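Local coordinates for ABC transporter substrate-binding protein (Rhizobium radiobacter, PDB 6TFX), which binds the mannityl-opine mannopinic acid as the solute-binding protein of an ABC transporter, probably delivering it for import into the bacterium, at residues A[372-377]-A[382-387]; A[394-399]-A[443-448]. All blocks are in the same frame, centred on the assembly; numbering follows the deposited sequence.

Contact 1 (A[372-377]-A[382-387]). With N72 ((2~{R})-2-[[(3~{R},4~{R},5~{S})-3,4,5,6-tetrakis(oxidanyl)-2-oxidanylidene-hexyl]amino]pentanedioic acid), chain C.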
loop_
_atom_site.group_PDB
_atom_site.type_symbol
_atom_site.label_atom_id
_atom_site.label_comp_id
_atom_site.label_asym_id
_atom_site.label_seq_id
_atom_site.Cartn_x
_atom_site.Cartn_y
_atom_site.Cartn_z
ATOM N N GLN A 372 12.857 5.115 -3.962
ATOM C CA GLN A 372 13.586 5.099 -5.237
ATOM C C GLN A 372 14.897 4.309 -5.075
ATOM O O GLN A 372 15.246 3.524 -5.948
ATOM C CB GLN A 372 13.886 6.543 -5.658
ATOM C CG GLN A 372 14.461 6.661 -7.058
ATOM C CD GLN A 372 14.724 8.099 -7.408
ATOM O OE1 GLN A 372 15.820 8.611 -7.186
ATOM N NE2 GLN A 372 13.729 8.786 -7.961
ATOM N N MET A 373 15.626 4.530 -3.960
ATOM C CA MET A 373 16.910 3.862 -3.714
ATOM C C MET A 373 16.780 2.365 -3.615
ATOM O O MET A 373 17.547 1.647 -4.244
ATOM C CB MET A 373 17.588 4.399 -2.456
ATOM C CG MET A 373 18.097 5.800 -2.628
ATOM S SD MET A 373 19.029 6.287 -1.147
ATOM C CE MET A 373 20.478 5.340 -1.316
ATOM N N ILE A 374 15.789 1.871 -2.867
ATOM C CA ILE A 374 15.668 0.409 -2.722
ATOM C C ILE A 374 15.326 -0.266 -4.039
ATOM O O ILE A 374 15.692 -1.420 -4.246
ATOM C CB ILE A 374 14.685 0.057 -1.590
ATOM C CG1 ILE A 374 13.267 0.600 -1.900
ATOM C CG2 ILE A 374 15.226 0.607 -0.244
ATOM C CD1 ILE A 374 12.247 0.272 -0.782
ATOM N N ARG A 375 14.646 0.463 -4.937
ATOM C CA ARG A 375 14.266 -0.052 -6.263
ATOM C C ARG A 375 15.444 -0.000 -7.262
ATOM O O ARG A 375 15.284 -0.380 -8.420
ATOM C CB ARG A 375 13.021 0.686 -6.780
ATOM C CG ARG A 375 11.774 0.200 -6.035
ATOM C CD ARG A 375 10.576 1.037 -6.409
ATOM N NE ARG A 375 9.321 0.531 -5.853
ATOM C CZ ARG A 375 8.930 0.713 -4.598
ATOM N NH1 ARG A 375 9.744 1.301 -3.720
ATOM N NH2 ARG A 375 7.734 0.279 -4.197
ATOM N N LYS A 376 16.619 0.490 -6.803
ATOM C CA LYS A 376 17.865 0.492 -7.565
ATOM C C LYS A 376 18.819 -0.565 -6.945
ATOM O O LYS A 376 20.006 -0.621 -7.311
ATOM C CB LYS A 376 18.520 1.879 -7.564
ATOM C CG LYS A 376 17.790 2.889 -8.429
ATOM C CD LYS A 376 18.515 4.228 -8.379
ATOM C CE LYS A 376 17.890 5.266 -9.280
ATOM N NZ LYS A 376 18.471 6.616 -9.038
ATOM N N ASP A 377 18.304 -1.384 -5.993
ATOM C CA ASP A 377 19.039 -2.480 -5.340
ATOM C C ASP A 377 20.194 -1.935 -4.501
ATOM O O ASP A 377 21.259 -2.563 -4.402
ATOM C CB ASP A 377 19.576 -3.459 -6.406
ATOM C CG ASP A 377 19.160 -4.888 -6.250
ATOM O OD1 ASP A 377 18.584 -5.230 -5.182
ATOM O OD2 ASP A 377 19.431 -5.685 -7.185
ATOM N N VAL A 382 16.064 -4.746 3.195
ATOM C CA VAL A 382 15.055 -3.696 3.059
ATOM C C VAL A 382 13.943 -3.941 4.059
ATOM O O VAL A 382 13.305 -4.995 4.004
ATOM C CB VAL A 382 14.494 -3.676 1.595
ATOM C CG1 VAL A 382 13.328 -2.690 1.470
ATOM C CG2 VAL A 382 15.594 -3.345 0.567
ATOM N N LEU A 383 13.704 -2.983 4.960
ATOM C CA LEU A 383 12.592 -3.085 5.915
ATOM C C LEU A 383 11.420 -2.367 5.196
ATOM O O LEU A 383 11.420 -1.124 5.093
ATOM C CB LEU A 383 12.963 -2.384 7.245
ATOM C CG LEU A 383 11.793 -2.249 8.234
ATOM C CD1 LEU A 383 11.280 -3.613 8.652
ATOM C CD2 LEU A 383 12.208 -1.408 9.435
ATOM N N TYR A 384 10.446 -3.139 4.711
ATOM C CA TYR A 384 9.339 -2.600 3.920
ATOM C C TYR A 384 8.041 -3.020 4.622
ATOM O O TYR A 384 7.928 -4.157 5.103
ATOM C CB TYR A 384 9.376 -3.247 2.525
ATOM C CG TYR A 384 8.658 -2.457 1.452
ATOM C CD1 TYR A 384 9.309 -1.432 0.759
ATOM C CD2 TYR A 384 7.328 -2.733 1.126
ATOM C CE1 TYR A 384 8.657 -0.714 -0.243
ATOM C CE2 TYR A 384 6.660 -2.008 0.140
ATOM C CZ TYR A 384 7.320 -0.972 -0.516
ATOM O OH TYR A 384 6.719 -0.286 -1.540
ATOM N N GLY A 385 7.058 -2.128 4.635
ATOM C CA GLY A 385 5.777 -2.443 5.266
ATOM C C GLY A 385 4.651 -2.136 4.305
ATOM O O GLY A 385 4.539 -1.000 3.830
ATOM N N ALA A 386 3.811 -3.128 4.003
ATOM C CA ALA A 386 2.725 -2.886 3.040
ATOM C C ALA A 386 1.664 -3.956 3.154
ATOM O O ALA A 386 1.909 -5.029 3.715
ATOM C CB ALA A 386 3.278 -2.930 1.618
ATOM N N ALA A 387 0.500 -3.655 2.571
ATOM C CA ALA A 387 -0.582 -4.620 2.393
ATOM C C ALA A 387 -0.975 -4.585 0.916
ATOM O O ALA A 387 -0.733 -3.580 0.230
ATOM C CB ALA A 387 -1.796 -4.293 3.266
HETATM O OAB N72 C . 5.843 0.935 11.853
HETATM C CAF N72 C . 5.729 0.416 10.513
HETATM C CAG N72 C . 5.510 1.458 9.364
HETATM O OAC N72 C . 5.113 2.710 9.823
HETATM C CAH N72 C . 4.779 0.826 8.177
HETATM O OAM N72 C . 4.123 -0.379 8.284
HETATM C CAI N72 C . 3.731 1.340 7.210
HETATM O OAD N72 C . 2.896 2.288 7.838
HETATM C CAJ N72 C . 4.317 1.686 5.863
HETATM O OAE N72 C . 5.384 1.117 5.517
HETATM C CAK N72 C . 3.641 2.764 4.969
HETATM N N N72 C . 3.051 2.171 3.793
HETATM C CA N72 C . 3.520 2.455 2.490
HETATM C C N72 C . 4.841 3.157 2.338
HETATM O O N72 C . 6.055 2.731 2.195
HETATM C CB N72 C . 3.299 1.240 1.585
HETATM C CG N72 C . 4.158 1.068 0.332
HETATM C CD N72 C . 3.453 0.294 -0.785
HETATM O OE1 N72 C . 2.188 0.329 -0.929
HETATM O OE2 N72 C . 4.153 -0.373 -1.579
HETATM O OXT N72 C . 4.501 4.355 2.314
#
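Tyr384 reaches from strand 381-386 toward the C-terminal end of helix 367-374, where Ile374 and Arg375 receive it in quite different ways. The close-packed half is apolar. Ile374 CD1 meets the ring at its edge, 3.7 Å from Tyr384 CD1, and the same methyl lies 3.9 Å from Val382 CG1. With CG1 set between the backbone N and the carbonyl carbon (chi1 62°), the isoleucine sends CD1 to the ring while CG2 rests near both methyls of Val382; Phe415 also packs on Ile374 and against the Tyr384 ring.

The other half is polar and less closely covered. Extended from CG to NE, the chain of Arg375 carries its guanidinium to the phenol, and NH2 donates to Tyr384 OH at 2.9 Å with an N-H...O angle of 151°. The oxygen lies near the guanidinium plane, while the ring is turned 58° from that plane. Tyr384 OH in turn donates to OE2 of the bound opine N72 at 2.6 Å, so the hydroxyl accepts one hydrogen bond and donates another, linking the guanidinium to the ligand carboxylate and probably making the phenol a stronger donor. Beyond Arg375, Lys376 continues the turn into solvent. A second-shell arginine behind a first-shell tyrosine thus helps build the opine pocket of this periplasmic binding protein.

Contact 2 (A[394-399]-A[443-448])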
loop_
_atom_site.group_PDB
_atom_site.type_symbol
_atom_site.label_atom_id
_atom_site.label_comp_id
_atom_site.label_asym_id
_atom_site.label_seq_id
_atom_site.Cartn_x
_atom_site.Cartn_y
_atom_site.Cartn_z
ATOM N N TYR A 394 -1.367 -11.792 -4.695
ATOM C CA TYR A 394 -0.834 -10.433 -4.861
ATOM C C TYR A 394 0.447 -10.238 -4.075
ATOM O O TYR A 394 1.476 -9.902 -4.666
ATOM C CB TYR A 394 -1.903 -9.379 -4.502
ATOM C CG TYR A 394 -3.008 -9.400 -5.543
ATOM C CD1 TYR A 394 -2.838 -8.773 -6.771
ATOM C CD2 TYR A 394 -4.152 -10.173 -5.358
ATOM C CE1 TYR A 394 -3.806 -8.853 -7.770
ATOM C CE2 TYR A 394 -5.134 -10.264 -6.354
ATOM C CZ TYR A 394 -4.938 -9.621 -7.569
ATOM O OH TYR A 394 -5.858 -9.690 -8.582
ATOM N N TYR A 395 0.409 -10.463 -2.764
ATOM C CA TYR A 395 1.649 -10.260 -1.989
ATOM C C TYR A 395 2.729 -11.210 -2.470
ATOM O O TYR A 395 3.882 -10.810 -2.629
ATOM C CB TYR A 395 1.382 -10.504 -0.499
ATOM C CG TYR A 395 2.107 -9.519 0.393
ATOM C CD1 TYR A 395 1.547 -8.280 0.693
ATOM C CD2 TYR A 395 3.341 -9.835 0.963
ATOM C CE1 TYR A 395 2.187 -7.382 1.552
ATOM C CE2 TYR A 395 3.991 -8.938 1.821
ATOM C CZ TYR A 395 3.408 -7.712 2.114
ATOM O OH TYR A 395 4.056 -6.813 2.948
ATOM N N LEU A 396 2.370 -12.487 -2.735
ATOM C CA LEU A 396 3.397 -13.443 -3.147
ATOM C C LEU A 396 4.043 -13.065 -4.477
ATOM O O LEU A 396 5.261 -13.138 -4.618
ATOM C CB LEU A 396 2.817 -14.867 -3.240
ATOM C CG LEU A 396 2.442 -15.485 -1.910
ATOM C CD1 LEU A 396 1.661 -16.776 -2.148
ATOM C CD2 LEU A 396 3.703 -15.776 -1.026
ATOM N N THR A 397 3.223 -12.729 -5.476
ATOM C CA THR A 397 3.796 -12.415 -6.782
ATOM C C THR A 397 4.666 -11.161 -6.690
ATOM O O THR A 397 5.767 -11.137 -7.242
ATOM C CB THR A 397 2.682 -12.240 -7.832
ATOM O OG1 THR A 397 1.981 -13.490 -7.968
ATOM C CG2 THR A 397 3.233 -11.780 -9.178
ATOM N N GLN A 398 4.153 -10.112 -6.044
ATOM C CA GLN A 398 4.883 -8.833 -6.050
ATOM C C GLN A 398 6.179 -8.830 -5.251
ATOM O O GLN A 398 7.167 -8.203 -5.666
ATOM C CB GLN A 398 3.933 -7.727 -5.558
ATOM C CG GLN A 398 2.734 -7.563 -6.528
ATOM C CD GLN A 398 1.825 -6.445 -6.108
ATOM O OE1 GLN A 398 2.255 -5.458 -5.532
ATOM N NE2 GLN A 398 0.546 -6.571 -6.434
ATOM N N PHE A 399 6.167 -9.494 -4.095
ATOM C CA PHE A 399 7.348 -9.475 -3.226
ATOM C C PHE A 399 8.283 -10.670 -3.416
ATOM O O PHE A 399 9.469 -10.552 -3.041
ATOM C CB PHE A 399 6.898 -9.466 -1.766
ATOM C CG PHE A 399 6.389 -8.134 -1.306
ATOM C CD1 PHE A 399 7.273 -7.166 -0.813
ATOM C CD2 PHE A 399 5.036 -7.818 -1.405
ATOM C CE1 PHE A 399 6.801 -5.915 -0.392
ATOM C CE2 PHE A 399 4.564 -6.547 -1.025
ATOM C CZ PHE A 399 5.446 -5.616 -0.487
ATOM N N GLU A 443 2.405 -23.699 0.596
ATOM C CA GLU A 443 3.702 -24.283 0.244
ATOM C C GLU A 443 4.688 -23.157 -0.149
ATOM O O GLU A 443 5.856 -23.187 0.277
ATOM C CB GLU A 443 3.535 -25.294 -0.888
ATOM C CG GLU A 443 4.822 -26.003 -1.292
ATOM C CD GLU A 443 4.707 -26.966 -2.466
ATOM O OE1 GLU A 443 3.577 -27.186 -2.963
ATOM O OE2 GLU A 443 5.757 -27.486 -2.909
ATOM N N ALA A 444 4.207 -22.145 -0.897
ATOM C CA ALA A 444 5.076 -21.013 -1.281
ATOM C C ALA A 444 5.565 -20.286 -0.008
ATOM O O ALA A 444 6.753 -20.012 0.123
ATOM C CB ALA A 444 4.308 -20.052 -2.175
ATOM N N GLN A 445 4.663 -20.013 0.944
ATOM C CA GLN A 445 5.080 -19.312 2.172
ATOM C C GLN A 445 6.120 -20.113 2.956
ATOM O O GLN A 445 7.111 -19.544 3.410
ATOM C CB GLN A 445 3.860 -19.003 3.046
ATOM C CG GLN A 445 2.980 -17.920 2.399
ATOM C CD GLN A 445 1.584 -17.925 2.983
ATOM O OE1 GLN A 445 1.362 -17.466 4.101
ATOM N NE2 GLN A 445 0.627 -18.463 2.223
ATOM N N LYS A 446 5.906 -21.447 3.094
ATOM C CA LYS A 446 6.846 -22.315 3.819
ATOM C C LYS A 446 8.230 -22.277 3.167
ATOM O O LYS A 446 9.254 -22.244 3.874
ATOM C CB LYS A 446 6.325 -23.753 3.863
ATOM C CG LYS A 446 5.142 -23.912 4.812
ATOM C CD LYS A 446 4.833 -25.386 5.005
ATOM C CE LYS A 446 3.840 -25.611 6.128
ATOM N NZ LYS A 446 2.490 -25.146 5.748
ATOM N N LEU A 447 8.273 -22.264 1.822
ATOM C CA LEU A 447 9.560 -22.228 1.125
ATOM C C LEU A 447 10.254 -20.901 1.338
ATOM O O LEU A 447 11.478 -20.860 1.480
ATOM C CB LEU A 447 9.344 -22.431 -0.381
ATOM C CG LEU A 447 8.935 -23.845 -0.805
ATOM C CD1 LEU A 447 8.352 -23.849 -2.210
ATOM C CD2 LEU A 447 10.109 -24.817 -0.708
ATOM N N ILE A 448 9.489 -19.797 1.294
ATOM C CA ILE A 448 10.127 -18.463 1.442
ATOM C C ILE A 448 10.637 -18.291 2.886
ATOM O O ILE A 448 11.738 -17.769 3.110
ATOM C CB ILE A 448 9.113 -17.358 1.064
ATOM C CG1 ILE A 448 8.676 -17.510 -0.433
ATOM C CG2 ILE A 448 9.682 -15.949 1.373
ATOM C CD1 ILE A 448 7.350 -16.839 -0.777
#
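Leu396 carries the whole contact from its side: from helix 392-400 it points at helix 434-450 and touches Ala444, Gln445 and Ile448 with the two methyls at its tip. CD2 does most of the work, approaching Ile448 CD1 to 3.8 Å and the aliphatic CG of Gln445 to 4.1 Å. The other branch, CD1, faces the small Ala444, whose CB is 4.2 Å away. Because CG lies anti to the carbonyl carbon (chi1 -69°) and CD1 continues the chain outward, the fork spreads across one turn of the opposing helix. Leu396 and Gln445 meet at about a right angle, and no hydrogen bond joins the segments.

The next shell fixes these groups. Gln445 offers only its methylene part to the leucine; its amide is turned to other partners, with OE1 bonded to Ser294 and NE2 to the carbonyls of Gly302 and Trp441, which pins the buried side chain. Helix 422-430 adds Ile425 against Leu396 and Gln424 against Ala444. On a neighbouring flank of helix 392-400, roughly at right angles to Leu396, Phe399 places CE2 3.5 Å above the centre of one face of the Tyr395 ring, one turn back, and Tyr395 leans on Leu250 and Leu252 of strand 240-255.

Ile448, besides meeting Leu396, has its side chain about 4 Å from those of Cys418 and Cys453, which belong to a magnesium site. The short helix segments run at 42° to each other, their axes 11.5 Å apart at closest approach, a wide spacing that Leu396 spans with help from the side chains of Gln445 and Ile448. Helix 392-400 thus packs on helix 434-450 through Leu396 and on strand 240-255 of the mixed sheet through Tyr395, a helix-on-sheet layer of the periplasmic binding protein fold.

Contacts 1 and 2 follow one another along the chain, the first closing before the second opens, and their centres lie about 17 Å apart. Strand 381-386 leads directly into helix 392-400, and the two also touch: Tyr395 OH is probably hydrogen-bonded to Ala386 O at 2.9 Å, while Phe399 CE1 packs 3.6 Å from Tyr384 CD2. The strand pairs antiparallel with strand 240-255, which also neighbours strand 454-467, the strand that follows helix 434-450. Contact 1 borders the ligand through Tyr384 and Gly385, whereas contact 2 lies farther from the chain centre (about 17 Å against 12 Å, centre to centre), beside a magnesium site, and the Ala386-Tyr395 and Tyr384-Phe399 touches join the two.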